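Local coordinates for BH2414 protein (Bacillus halodurans, PDB 3ON1), which is of unknown function but belongs to the L7Ae/L30e ribosomal-protein family and so may bind RNA, at residues Arg17-Gly22 / Ile84-Ala89; Val35-Leu40 / Lys94-Ile99; Ser41-Ile46 / Asn68-Gly73. All coordinates share one frame; numbering follows the deposited sequence.

Interaction 1 of 3, residues Arg17-Gly22 / Ile84-Ala89; sequences RQLLTG and IGVKDA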
ATOM      1  N   ARG A  17       8.225  -8.318   6.996  1.00 15.61           N
ATOM      2  CA  ARG A  17       8.733  -8.244   5.611  1.00 15.59           C
ATOM      3  C   ARG A  17       7.658  -8.557   4.575  1.00 15.07           C
ATOM      4  O   ARG A  17       7.922  -9.181   3.544  1.00 15.47           O
ATOM      5  CB  ARG A  17       9.990  -9.115   5.412  1.00 16.09           C
ATOM      6  CG  ARG A  17      11.143  -8.685   6.310  1.00 18.94           C
ATOM      7  CD  ARG A  17      12.460  -9.319   5.936  1.00 23.30           C
ATOM      8  NE  ARG A  17      13.509  -8.893   6.860  1.00 27.48           N
ATOM      9  CZ  ARG A  17      14.815  -8.959   6.609  1.00 29.32           C
ATOM     10  NH1 ARG A  17      15.259  -9.428   5.447  1.00 30.79           N
ATOM     11  NH2 ARG A  17      15.680  -8.545   7.524  1.00 30.84           N
ATOM     12  N   GLN A  18       6.440  -8.102   4.852  1.00 14.51           N
ATOM     13  CA  GLN A  18       5.304  -8.373   3.978  1.00 13.91           C
ATOM     14  C   GLN A  18       4.924  -7.166   3.130  1.00 14.12           C
ATOM     15  O   GLN A  18       3.826  -7.111   2.584  1.00 13.99           O
ATOM     16  CB  GLN A  18       4.102  -8.850   4.795  1.00 13.82           C
ATOM     17  CG  GLN A  18       4.338 -10.186   5.494  1.00 14.09           C
ATOM     18  CD  GLN A  18       4.742 -11.267   4.510  1.00 14.97           C
ATOM     19  OE1 GLN A  18       4.009 -11.551   3.566  1.00 15.75           O
ATOM     20  NE2 GLN A  18       5.924 -11.848   4.704  1.00 15.56           N
ATOM     21  N   LEU A  19       5.836  -6.203   3.021  1.00 13.93           N
ATOM     22  CA  LEU A  19       5.581  -5.017   2.202  1.00 14.00           C
ATOM     23  C   LEU A  19       6.626  -4.796   1.126  1.00 14.28           C
ATOM     24  O   LEU A  19       7.805  -5.141   1.298  1.00 15.18           O
ATOM     25  CB  LEU A  19       5.519  -3.757   3.073  1.00 13.94           C
ATOM     26  CG  LEU A  19       4.521  -3.720   4.230  1.00 13.73           C
ATOM     27  CD1 LEU A  19       4.702  -2.400   4.962  1.00 14.64           C
ATOM     28  CD2 LEU A  19       3.095  -3.839   3.745  1.00 13.98           C
ATOM     29  N   LEU A  20       6.163  -4.230   0.010  0.50 14.07           N
ATOM     30  CA  LEU A  20       7.012  -3.695  -1.048  0.50 14.15           C
ATOM     31  C   LEU A  20       6.705  -2.208  -1.186  0.50 14.27           C
ATOM     32  O   LEU A  20       5.590  -1.779  -0.888  0.50 14.00           O
ATOM     33  CB  LEU A  20       6.726  -4.405  -2.372  0.50 14.02           C
ATOM     34  CG  LEU A  20       7.200  -5.855  -2.445  0.50 14.28           C
ATOM     35  CD1 LEU A  20       6.804  -6.487  -3.768  0.50 14.33           C
ATOM     36  CD2 LEU A  20       8.704  -5.930  -2.245  0.50 14.67           C
ATOM     37  N   THR A  21       7.687  -1.417  -1.611  1.00 14.77           N
ATOM     38  CA  THR A  21       7.423  -0.013  -1.892  1.00 15.10           C
ATOM     39  C   THR A  21       7.992   0.392  -3.233  1.00 15.63           C
ATOM     40  O   THR A  21       8.870  -0.287  -3.777  1.00 16.03           O
ATOM     41  CB  THR A  21       7.968   0.928  -0.786  1.00 15.37           C
ATOM     42  OG1 THR A  21       9.403   0.910  -0.781  1.00 16.42           O
ATOM     43  CG2 THR A  21       7.426   0.533   0.592  1.00 15.92           C
ATOM     44  N   GLY A  22       7.488   1.505  -3.753  1.00 15.72           N
ATOM     45  CA  GLY A  22       7.966   2.042  -5.021  1.00 16.99           C
ATOM     46  C   GLY A  22       7.014   1.703  -6.139  1.00 17.42           C
ATOM     47  O   GLY A  22       6.574   0.562  -6.264  1.00 17.20           O
ATOM     48  N   ILE A  84       2.783   1.620  -1.535  1.00 13.65           N
ATOM     49  CA  ILE A  84       3.030   0.418  -0.750  1.00 13.30           C
ATOM     50  C   ILE A  84       2.180  -0.725  -1.285  1.00 13.04           C
ATOM     51  O   ILE A  84       0.976  -0.568  -1.499  1.00 13.51           O
ATOM     52  CB  ILE A  84       2.721   0.642   0.751  1.00 13.68           C
ATOM     53  CG1 ILE A  84       3.630   1.740   1.312  1.00 14.22           C
ATOM     54  CG2 ILE A  84       2.852  -0.675   1.543  1.00 13.84           C
ATOM     55  CD1 ILE A  84       3.301   2.172   2.737  1.00 16.47           C
ATOM     56  N   GLY A  85       2.820  -1.867  -1.500  1.00 12.67           N
ATOM     57  CA  GLY A  85       2.113  -3.099  -1.854  1.00 12.54           C
ATOM     58  C   GLY A  85       2.186  -4.111  -0.725  1.00 12.57           C
ATOM     59  O   GLY A  85       3.261  -4.359  -0.170  1.00 13.23           O
ATOM     60  N   VAL A  86       1.045  -4.697  -0.382  1.00 12.52           N
ATOM     61  CA  VAL A  86       0.971  -5.659   0.716  1.00 12.78           C
ATOM     62  C   VAL A  86       0.985  -7.093   0.172  1.00 13.30           C
ATOM     63  O   VAL A  86       0.142  -7.465  -0.655  1.00 13.79           O
ATOM     64  CB  VAL A  86      -0.273  -5.393   1.601  1.00 12.21           C
ATOM     65  CG1 VAL A  86      -0.285  -6.319   2.819  1.00 12.53           C
ATOM     66  CG2 VAL A  86      -0.300  -3.940   2.041  1.00 12.49           C
ATOM     67  N   LYS A  87       1.939  -7.888   0.653  1.00 13.88           N
ATOM     68  CA  LYS A  87       2.216  -9.220   0.099  1.00 14.59           C
ATOM     69  C   LYS A  87       1.507 -10.348   0.826  1.00 14.59           C
ATOM     70  O   LYS A  87       1.568 -11.509   0.394  1.00 15.67           O
ATOM     71  CB  LYS A  87       3.722  -9.505   0.096  1.00 14.96           C
ATOM     72  CG  LYS A  87       4.550  -8.527  -0.723  1.00 17.20           C
ATOM     73  CD  LYS A  87       5.939  -9.063  -1.029  1.00 21.45           C
ATOM     74  CE  LYS A  87       6.743  -9.303   0.226  1.00 23.31           C
ATOM     75  NZ  LYS A  87       8.179  -9.527  -0.099  1.00 25.99           N
ATOM     76  N   ASP A  88       0.855 -10.017   1.933  1.00 14.22           N
ATOM     77  CA  ASP A  88       0.165 -11.013   2.734  1.00 14.23           C
ATOM     78  C   ASP A  88      -1.330 -10.746   2.694  1.00 14.33           C
ATOM     79  O   ASP A  88      -1.782  -9.661   3.088  1.00 14.25           O
ATOM     80  CB  ASP A  88       0.677 -10.986   4.179  1.00 14.24           C
ATOM     81  CG  ASP A  88       0.002 -12.032   5.052  1.00 14.96           C
ATOM     82  OD1 ASP A  88       0.458 -13.198   5.065  1.00 17.82           O
ATOM     83  OD2 ASP A  88      -0.991 -11.691   5.727  1.00 14.93           O
ATOM     84  N   ALA A  89      -2.090 -11.736   2.224  1.00 14.65           N
ATOM     85  CA  ALA A  89      -3.541 -11.594   2.064  1.00 14.63           C
ATOM     86  C   ALA A  89      -4.282 -11.256   3.358  1.00 14.72           C
ATOM     87  O   ALA A  89      -5.249 -10.493   3.337  1.00 14.76           O
ATOM     88  CB  ALA A  89      -4.149 -12.846   1.401  1.00 15.31           C
TER
HETATM   89  O   HOH W   1       9.160 -11.340   2.454  1.00 34.17           O
HETATM   90  O   HOH W   2       9.826  -7.851   1.390  1.00 41.53           O
HETATM   91  O   HOH W   3       2.532 -14.070   3.755  1.00 21.24           O
HETATM   92  O   HOH W   4       4.647 -12.851   1.296  1.00 28.42           O
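Arg-17, just past helix 5-15, closes it with positive phi in a Schellman motif, and Lys-87 CE comes to 3.5 Å from its carbonyl O. Two waters that donate to Arg-17 O also accept from Lys-87 NZ, so the ammonium, whose charge should favour a helix C-terminus, reaches it through water. At Gln-18 the backbone O takes a nearly straight bond from Lys-87 N (2.8 Å, 166°), the first rung. The Gln-18 chain is bent at chi2 (-56°), which lays OE1 over Asp-88 CB at 3.4 Å, while NE2 bonds back to Ala-16 O; a water links OE1 to Asp-88 OD1. The Asp-88 carboxylate, its plane at right angles to this amide, caps Phe-91 N through OD2. Leu-19 faces helix 5-15, and its CD2 rests against Val-86 CG2 (3.8 Å), with Ile-84 CG2 beside it; branched apolar chains suit this buried face. Leu-20 and Gly-85 form the hydrogen-bonded pair: Leu-20 N reaches Gly-85 O at 2.9 Å in the carbonyl plane, and Gly-85 N reaches Leu-20 O at 2.8 Å from above its plane. Leu-20 takes the other face, its CG meeting Lys-87 CD at 3.7 Å as the chains cross at about a right angle. Thr-21 keeps CG2 alongside Ile-84 CG1 (4.0 Å), while its OG1 accepts from Arg-81 NE. Gly-22 is the N-cap of helix 23-31; its backbone angles would bring any CB into collision with Thr-21 O, so glycine fits. The antiparallel ladder, its directions 155° apart, adds edge strand 19-21 to the mixed sheet of the L7Ae-type alpha/beta fold.

Interaction 2 of 3, residues Val35-Leu40 / Lys94-Ile99; sequences VTLVIL and KLAALI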
ATOM      1  N   VAL A  35       0.880  -9.290  -4.754  1.00 18.06           N
ATOM      2  CA  VAL A  35       0.332  -8.180  -3.951  1.00 17.60           C
ATOM      3  C   VAL A  35      -1.197  -8.229  -3.930  1.00 17.13           C
ATOM      4  O   VAL A  35      -1.831  -8.389  -4.975  1.00 17.47           O
ATOM      5  CB  VAL A  35       0.861  -6.808  -4.472  1.00 17.97           C
ATOM      6  CG1 VAL A  35       0.023  -5.640  -3.967  1.00 17.88           C
ATOM      7  CG2 VAL A  35       2.303  -6.615  -4.043  1.00 18.44           C
ATOM      8  N   THR A  36      -1.778  -8.118  -2.735  1.00 16.26           N
ATOM      9  CA  THR A  36      -3.236  -8.206  -2.581  1.00 15.62           C
ATOM     10  C   THR A  36      -3.906  -6.910  -2.110  1.00 15.24           C
ATOM     11  O   THR A  36      -5.130  -6.853  -1.960  1.00 15.48           O
ATOM     12  CB  THR A  36      -3.660  -9.397  -1.690  1.00 15.37           C
ATOM     13  OG1 THR A  36      -2.757  -9.532  -0.579  1.00 15.34           O
ATOM     14  CG2 THR A  36      -3.675 -10.678  -2.507  1.00 16.61           C
ATOM     15  N   LEU A  37      -3.098  -5.878  -1.872  1.00 14.54           N
ATOM     16  CA  LEU A  37      -3.606  -4.540  -1.561  1.00 13.78           C
ATOM     17  C   LEU A  37      -2.528  -3.530  -1.889  1.00 13.64           C
ATOM     18  O   LEU A  37      -1.352  -3.752  -1.590  1.00 13.45           O
ATOM     19  CB  LEU A  37      -4.002  -4.406  -0.079  1.00 13.98           C
ATOM     20  CG  LEU A  37      -4.322  -3.005   0.476  1.00 13.57           C
ATOM     21  CD1 LEU A  37      -5.621  -2.435  -0.095  1.00 15.26           C
ATOM     22  CD2 LEU A  37      -4.406  -3.029   1.987  1.00 14.53           C
ATOM     23  N   VAL A  38      -2.934  -2.423  -2.499  1.00 13.66           N
ATOM     24  CA  VAL A  38      -2.030  -1.298  -2.710  1.00 13.58           C
ATOM     25  C   VAL A  38      -2.529  -0.105  -1.907  1.00 13.82           C
ATOM     26  O   VAL A  38      -3.709   0.230  -1.937  1.00 13.93           O
ATOM     27  CB  VAL A  38      -1.887  -0.952  -4.211  1.00 13.62           C
ATOM     28  CG1 VAL A  38      -1.099   0.342  -4.403  1.00 14.31           C
ATOM     29  CG2 VAL A  38      -1.200  -2.107  -4.941  1.00 14.38           C
ATOM     30  N   ILE A  39      -1.617   0.494  -1.152  1.00 13.82           N
ATOM     31  CA  ILE A  39      -1.890   1.723  -0.419  1.00 14.20           C
ATOM     32  C   ILE A  39      -1.120   2.856  -1.075  1.00 14.33           C
ATOM     33  O   ILE A  39       0.099   2.775  -1.235  1.00 14.47           O
ATOM     34  CB  ILE A  39      -1.522   1.586   1.072  1.00 14.41           C
ATOM     35  CG1 ILE A  39      -2.459   0.578   1.750  1.00 14.79           C
ATOM     36  CG2 ILE A  39      -1.587   2.949   1.774  1.00 14.93           C
ATOM     37  CD1 ILE A  39      -1.985   0.092   3.118  1.00 16.53           C
ATOM     38  N   LEU A  40      -1.846   3.896  -1.474  1.00 14.16           N
ATOM     39  CA  LEU A  40      -1.245   5.060  -2.112  1.00 14.30           C
ATOM     40  C   LEU A  40      -1.357   6.251  -1.190  1.00 14.10           C
ATOM     41  O   LEU A  40      -2.420   6.507  -0.640  1.00 14.10           O
ATOM     42  CB  LEU A  40      -1.982   5.400  -3.405  1.00 14.95           C
ATOM     43  CG  LEU A  40      -1.831   4.551  -4.657  1.00 16.38           C
ATOM     44  CD1 LEU A  40      -2.823   5.046  -5.689  1.00 17.38           C
ATOM     45  CD2 LEU A  40      -0.415   4.660  -5.182  1.00 19.07           C
ATOM     46  N   LYS A  94      -7.298  -7.071   6.425  1.00 15.07           N
ATOM     47  CA  LYS A  94      -7.452  -6.301   7.653  1.00 15.26           C
ATOM     48  C   LYS A  94      -7.157  -4.809   7.459  1.00 15.08           C
ATOM     49  O   LYS A  94      -7.898  -3.956   7.960  1.00 15.07           O
ATOM     50  CB  LYS A  94      -6.593  -6.904   8.770  1.00 15.61           C
ATOM     51  CG  LYS A  94      -6.846  -6.310  10.159  1.00 17.84           C
ATOM     52  CD  LYS A  94      -8.272  -6.537  10.606  1.00 21.32           C
ATOM     53  CE  LYS A  94      -8.388  -6.505  12.116  1.00 24.27           C
ATOM     54  NZ  LYS A  94      -9.742  -6.935  12.511  1.00 26.84           N
ATOM     55  N   LEU A  95      -6.087  -4.497   6.727  1.00 14.76           N
ATOM     56  CA  LEU A  95      -5.761  -3.101   6.438  1.00 14.69           C
ATOM     57  C   LEU A  95      -6.896  -2.428   5.668  1.00 15.10           C
ATOM     58  O   LEU A  95      -7.279  -1.306   5.986  1.00 15.21           O
ATOM     59  CB  LEU A  95      -4.440  -2.988   5.671  1.00 14.23           C
ATOM     60  CG  LEU A  95      -3.172  -3.258   6.486  1.00 13.98           C
ATOM     61  CD1 LEU A  95      -2.006  -3.564   5.559  1.00 14.46           C
ATOM     62  CD2 LEU A  95      -2.842  -2.104   7.432  1.00 14.87           C
ATOM     63  N   ALA A  96      -7.447  -3.125   4.674  1.00 15.64           N
ATOM     64  CA  ALA A  96      -8.544  -2.579   3.877  1.00 16.68           C
ATOM     65  C   ALA A  96      -9.772  -2.323   4.748  1.00 17.24           C
ATOM     66  O   ALA A  96     -10.400  -1.269   4.644  1.00 17.97           O
ATOM     67  CB  ALA A  96      -8.885  -3.505   2.711  1.00 16.81           C
ATOM     68  N   ALA A  97     -10.097  -3.275   5.623  1.00 17.72           N
ATOM     69  CA  ALA A  97     -11.235  -3.135   6.535  1.00 18.11           C
ATOM     70  C   ALA A  97     -11.069  -1.933   7.461  1.00 18.44           C
ATOM     71  O   ALA A  97     -12.019  -1.187   7.693  1.00 18.44           O
ATOM     72  CB  ALA A  97     -11.434  -4.408   7.341  1.00 18.52           C
ATOM     73  N   LEU A  98      -9.851  -1.738   7.966  1.00 18.38           N
ATOM     74  CA  LEU A  98      -9.564  -0.631   8.873  1.00 18.57           C
ATOM     75  C   LEU A  98      -9.676   0.713   8.162  1.00 18.71           C
ATOM     76  O   LEU A  98     -10.279   1.657   8.684  1.00 18.63           O
ATOM     77  CB  LEU A  98      -8.181  -0.799   9.504  1.00 18.38           C
ATOM     78  CG  LEU A  98      -8.048  -1.882  10.580  1.00 19.01           C
ATOM     79  CD1 LEU A  98      -6.583  -2.140  10.877  1.00 18.86           C
ATOM     80  CD2 LEU A  98      -8.799  -1.489  11.846  1.00 19.76           C
ATOM     81  N   ILE A  99      -9.112   0.786   6.960  1.00 19.21           N
ATOM     82  CA  ILE A  99      -9.209   1.978   6.124  1.00 19.96           C
ATOM     83  C   ILE A  99     -10.672   2.255   5.718  1.00 21.31           C
ATOM     84  O   ILE A  99     -11.118   3.406   5.746  1.00 21.74           O
ATOM     85  CB  ILE A  99      -8.260   1.873   4.897  1.00 19.52           C
ATOM     86  CG1 ILE A  99      -6.794   1.933   5.358  1.00 18.66           C
ATOM     87  CG2 ILE A  99      -8.552   2.974   3.875  1.00 20.16           C
ATOM     88  CD1 ILE A  99      -5.782   1.388   4.347  1.00 17.03           C
TER
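Strand 37-40 and helix 94-99 run 9.7 Å apart at closest approach, with their directions 45° from each other, a spacing bridged by apolar side chains, with no hydrogen bond between the two. Leu-37 does most of the reaching. Its CG stands anti to the backbone N (chi1 169°), and chi2 of 69° brings CD2 onto Leu-95 CB at 3.7 Å, the two leucines crossing at about a right angle, while CD1 comes to 4.4 Å from Ala-96 CB. The small methyl of Ala-96 suits the position where the helix backbone lies nearest the strand. Two residues on, Ile-39 extends CD1 toward the helix, where it meets Ile-99 CD1 tip to tip at 4.2 Å and the CD1 of Leu-95 more loosely. Leu-95 and Ile-99, four residues and one turn apart, leave the helix on the same side, to the sheet. Helix 89-100 thus packs on one face of the central strand 37-41, which lies between strands 83-86 and 63-66. Leu-9 and Trp-6 of helix 5-15 flank Leu-95 and Ile-99, whereas Val-38 and Leu-40 turn to the other face, against helix 46-59, with helix 23-31 also on Val-38.

Interaction 3 of 3, residues Ser41-Ile46 / Asn68-Gly73; sequences SSDAGI and NRQMLG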
ATOM      1  N   SER A  41      -0.264   6.990  -1.031  1.00 14.02           N
ATOM      2  CA  SER A  41      -0.313   8.250  -0.303  1.00 14.48           C
ATOM      3  C   SER A  41      -1.249   9.229  -1.001  1.00 14.80           C
ATOM      4  O   SER A  41      -1.257   9.305  -2.235  1.00 14.77           O
ATOM      5  CB  SER A  41       1.082   8.868  -0.222  1.00 14.53           C
ATOM      6  OG  SER A  41       1.007  10.151   0.374  1.00 15.42           O
ATOM      7  N   SER A  42      -2.018   9.989  -0.219  1.00 15.09           N
ATOM      8  CA  SER A  42      -2.818  11.085  -0.784  1.00 15.73           C
ATOM      9  C   SER A  42      -1.960  12.095  -1.553  1.00 15.79           C
ATOM     10  O   SER A  42      -2.457  12.778  -2.455  1.00 16.56           O
ATOM     11  CB  SER A  42      -3.616  11.806   0.302  1.00 16.23           C
ATOM     12  OG  SER A  42      -4.535  10.927   0.925  1.00 18.52           O
ATOM     13  N   ASP A  43      -0.677  12.149  -1.184  0.50 16.25           N
ATOM     14  CA  ASP A  43       0.330  13.038  -1.770  0.50 16.52           C
ATOM     15  C   ASP A  43       0.856  12.587  -3.110  0.50 16.35           C
ATOM     16  O   ASP A  43       1.473  13.376  -3.830  0.50 16.34           O
ATOM     17  CB  ASP A  43       1.536  13.119  -0.844  0.50 17.21           C
ATOM     18  CG  ASP A  43       1.286  13.986   0.334  0.50 18.03           C
ATOM     19  OD1 ASP A  43       1.920  13.747   1.377  0.50 19.14           O
ATOM     20  OD2 ASP A  43       0.453  14.907   0.212  0.50 20.08           O
ATOM     21  N   ALA A  44       0.641  11.312  -3.424  1.00 15.69           N
ATOM     22  CA  ALA A  44       1.178  10.698  -4.640  1.00 16.29           C
ATOM     23  C   ALA A  44       0.765  11.560  -5.821  1.00 16.49           C
ATOM     24  O   ALA A  44      -0.334  12.121  -5.827  1.00 17.07           O
ATOM     25  CB  ALA A  44       0.636   9.281  -4.818  1.00 16.00           C
ATOM     26  N   GLY A  45       1.654  11.681  -6.801  1.00 16.99           N
ATOM     27  CA  GLY A  45       1.346  12.396  -8.036  1.00 16.92           C
ATOM     28  C   GLY A  45       0.144  11.798  -8.742  1.00 17.02           C
ATOM     29  O   GLY A  45      -0.121  10.598  -8.626  1.00 16.70           O
ATOM     30  N   ILE A  46      -0.595  12.633  -9.461  1.00 17.21           N
ATOM     31  CA  ILE A  46      -1.819  12.171 -10.120  1.00 17.53           C
ATOM     32  C   ILE A  46      -1.526  11.071 -11.150  1.00 17.57           C
ATOM     33  O   ILE A  46      -2.336  10.175 -11.330  1.00 17.22           O
ATOM     34  CB  ILE A  46      -2.672  13.344 -10.714  1.00 17.83           C
ATOM     35  CG1 ILE A  46      -4.083  12.878 -11.106  1.00 17.88           C
ATOM     36  CG2 ILE A  46      -1.953  14.022 -11.883  1.00 18.49           C
ATOM     37  CD1 ILE A  46      -4.941  12.378  -9.955  1.00 17.96           C
ATOM     38  N   ASN A  68      -0.445  10.594   4.206  1.00 18.16           N
ATOM     39  CA  ASN A  68       0.511  11.344   3.412  1.00 17.29           C
ATOM     40  C   ASN A  68       1.812  10.552   3.419  1.00 16.64           C
ATOM     41  O   ASN A  68       1.910   9.535   4.117  1.00 16.93           O
ATOM     42  CB  ASN A  68       0.686  12.771   3.948  1.00 17.29           C
ATOM     43  CG  ASN A  68       1.201  12.804   5.366  1.00 17.71           C
ATOM     44  OD1 ASN A  68       2.103  12.051   5.721  1.00 18.30           O
ATOM     45  ND2 ASN A  68       0.636  13.684   6.187  1.00 19.99           N
ATOM     46  N   ARG A  69       2.801  10.992   2.649  1.00 15.75           N
ATOM     47  CA  ARG A  69       4.019  10.196   2.498  1.00 15.52           C
ATOM     48  C   ARG A  69       4.861  10.135   3.777  1.00 15.30           C
ATOM     49  O   ARG A  69       5.582   9.163   3.995  1.00 15.10           O
ATOM     50  CB  ARG A  69       4.840  10.636   1.281  1.00 16.14           C
ATOM     51  CG  ARG A  69       5.450  12.028   1.366  1.00 16.55           C
ATOM     52  CD  ARG A  69       6.170  12.368   0.070  1.00 17.13           C
ATOM     53  NE  ARG A  69       5.222  12.490  -1.035  1.00 19.02           N
ATOM     54  CZ  ARG A  69       5.557  12.635  -2.315  1.00 20.34           C
ATOM     55  NH1 ARG A  69       6.833  12.653  -2.689  1.00 21.75           N
ATOM     56  NH2 ARG A  69       4.607  12.738  -3.228  1.00 21.51           N
ATOM     57  N   GLN A  70       4.731  11.154   4.623  1.00 15.02           N
ATOM     58  CA  GLN A  70       5.419  11.187   5.916  1.00 15.01           C
ATOM     59  C   GLN A  70       4.864  10.134   6.874  1.00 15.64           C
ATOM     60  O   GLN A  70       5.632   9.335   7.425  1.00 15.52           O
ATOM     61  CB  GLN A  70       5.347  12.598   6.529  1.00 14.82           C
ATOM     62  CG  GLN A  70       6.150  13.657   5.768  1.00 15.29           C
ATOM     63  CD  GLN A  70       5.460  14.162   4.510  1.00 16.34           C
ATOM     64  OE1 GLN A  70       4.229  14.140   4.400  1.00 16.34           O
ATOM     65  NE2 GLN A  70       6.254  14.625   3.552  1.00 16.98           N
HETATM   66  N   MSE A  71       3.545  10.130   7.059  0.50 15.69           N
HETATM   67  CA  MSE A  71       2.864   9.144   7.902  0.50 16.31           C
HETATM   68  C   MSE A  71       3.126   7.710   7.438  0.50 16.39           C
HETATM   69  O   MSE A  71       3.355   6.823   8.257  0.50 16.52           O
HETATM   70  CB  MSE A  71       1.353   9.383   7.900  0.50 16.66           C
HETATM   71  CG  MSE A  71       0.885  10.678   8.527  0.50 17.71           C
HETATM   72 SE   MSE A  71      -0.952  11.049   7.955  0.50 20.35          SE
HETATM   73  CE  MSE A  71      -1.678   9.280   8.302  0.50 17.50           C
ATOM     74  N   LEU A  72       3.077   7.487   6.126  1.00 16.47           N
ATOM     75  CA  LEU A  72       3.288   6.139   5.572  1.00 16.66           C
ATOM     76  C   LEU A  72       4.718   5.661   5.773  1.00 17.22           C
ATOM     77  O   LEU A  72       4.952   4.537   6.217  1.00 17.30           O
ATOM     78  CB  LEU A  72       2.915   6.095   4.089  1.00 16.66           C
ATOM     79  CG  LEU A  72       1.431   6.112   3.737  1.00 16.31           C
ATOM     80  CD1 LEU A  72       1.277   5.919   2.236  1.00 17.49           C
ATOM     81  CD2 LEU A  72       0.676   5.026   4.501  1.00 16.80           C
ATOM     82  N   GLY A  73       5.673   6.525   5.446  1.00 17.44           N
ATOM     83  CA  GLY A  73       7.083   6.218   5.654  1.00 18.35           C
ATOM     84  C   GLY A  73       7.371   5.884   7.106  1.00 18.84           C
ATOM     85  O   GLY A  73       7.985   4.852   7.390  1.00 19.04           O
TER
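Asp-43 reaches from a type I turn, Ser-41 to Ala-44, to the first turn of helix 69-75. Its CB lies 3.7 Å from Arg-69 NE, where the long arginine chain, bent at chi3, passes alongside. CG, anti to the carbonyl carbon (chi1 -76°), comes next, 3.9 Å from Asn-68 CB. At the tip, OD1 sits 3.0 Å from that same Asn-68 CB and accepts a bond from Arg-69 N (3.2 Å, 163°), which meets it from above the carboxylate plane. Aspartate suits the place: its oxygen lies at the helix N-terminus, where the N-H groups of the first turn and the helix dipole would be expected to favour the charged form. The carboxylate and the Asn-68 amide lie side by side with planes only 5° apart. Asn-68 itself is the N-cap, its OD1 taking the N-H of Met-71, a selenomethionine, at 2.7 Å and nearly along the C=O axis; a short polar side chain does this well.

The guanidinium of Arg-69 turns its edge to the turn, where NH2 makes a weak bond to Asp-43 O (3.3 Å); its charge lies near Asp-43 but beyond salt-bridge distance. Behind the aspartate, the small hydroxyl of Ser-41, OG anti to its backbone N, accepts from Asp-43 N (3.0 Å), closing an ST turn within the type I turn. Under the polar layer Leu-72 CD1 packs against Ser-41 CB at 3.8 Å, and Leu-72 continues to Trp-6 and Leu-10 of helix 5-15. Strands 37-41 and 63-66 are parallel neighbours joined by helix 46-59, so the arrangement pairs the turn after one strand with the first turn of the helix following the other, at the C-terminal ends of the strands of a beta-alpha-beta crossover.

In the fold
Interactions 1 and 2 share the sheet: strands 83-86 and 37-41 are antiparallel neighbours, probably hydrogen-bonded from Ile-39 N to Ile-84 O and from Val-86 N to Leu-37 O, each 2.8 Å, and the centres of the two interactions lie about 10 Å apart. Along the chain their segments alternate, while interaction 3 is nested inside the loops that both close. Its centre lies about 16 Å from interaction 1 and 15 Å from interaction 2, yet Leu-72 ties it to them: CB lies 4.2 Å from Ile-84 CD1, and CD2 lies 4.1 Å from Ile-39 CG2. Together the contacts join an edge strand, a covering helix and a strand-end loop to one sheet.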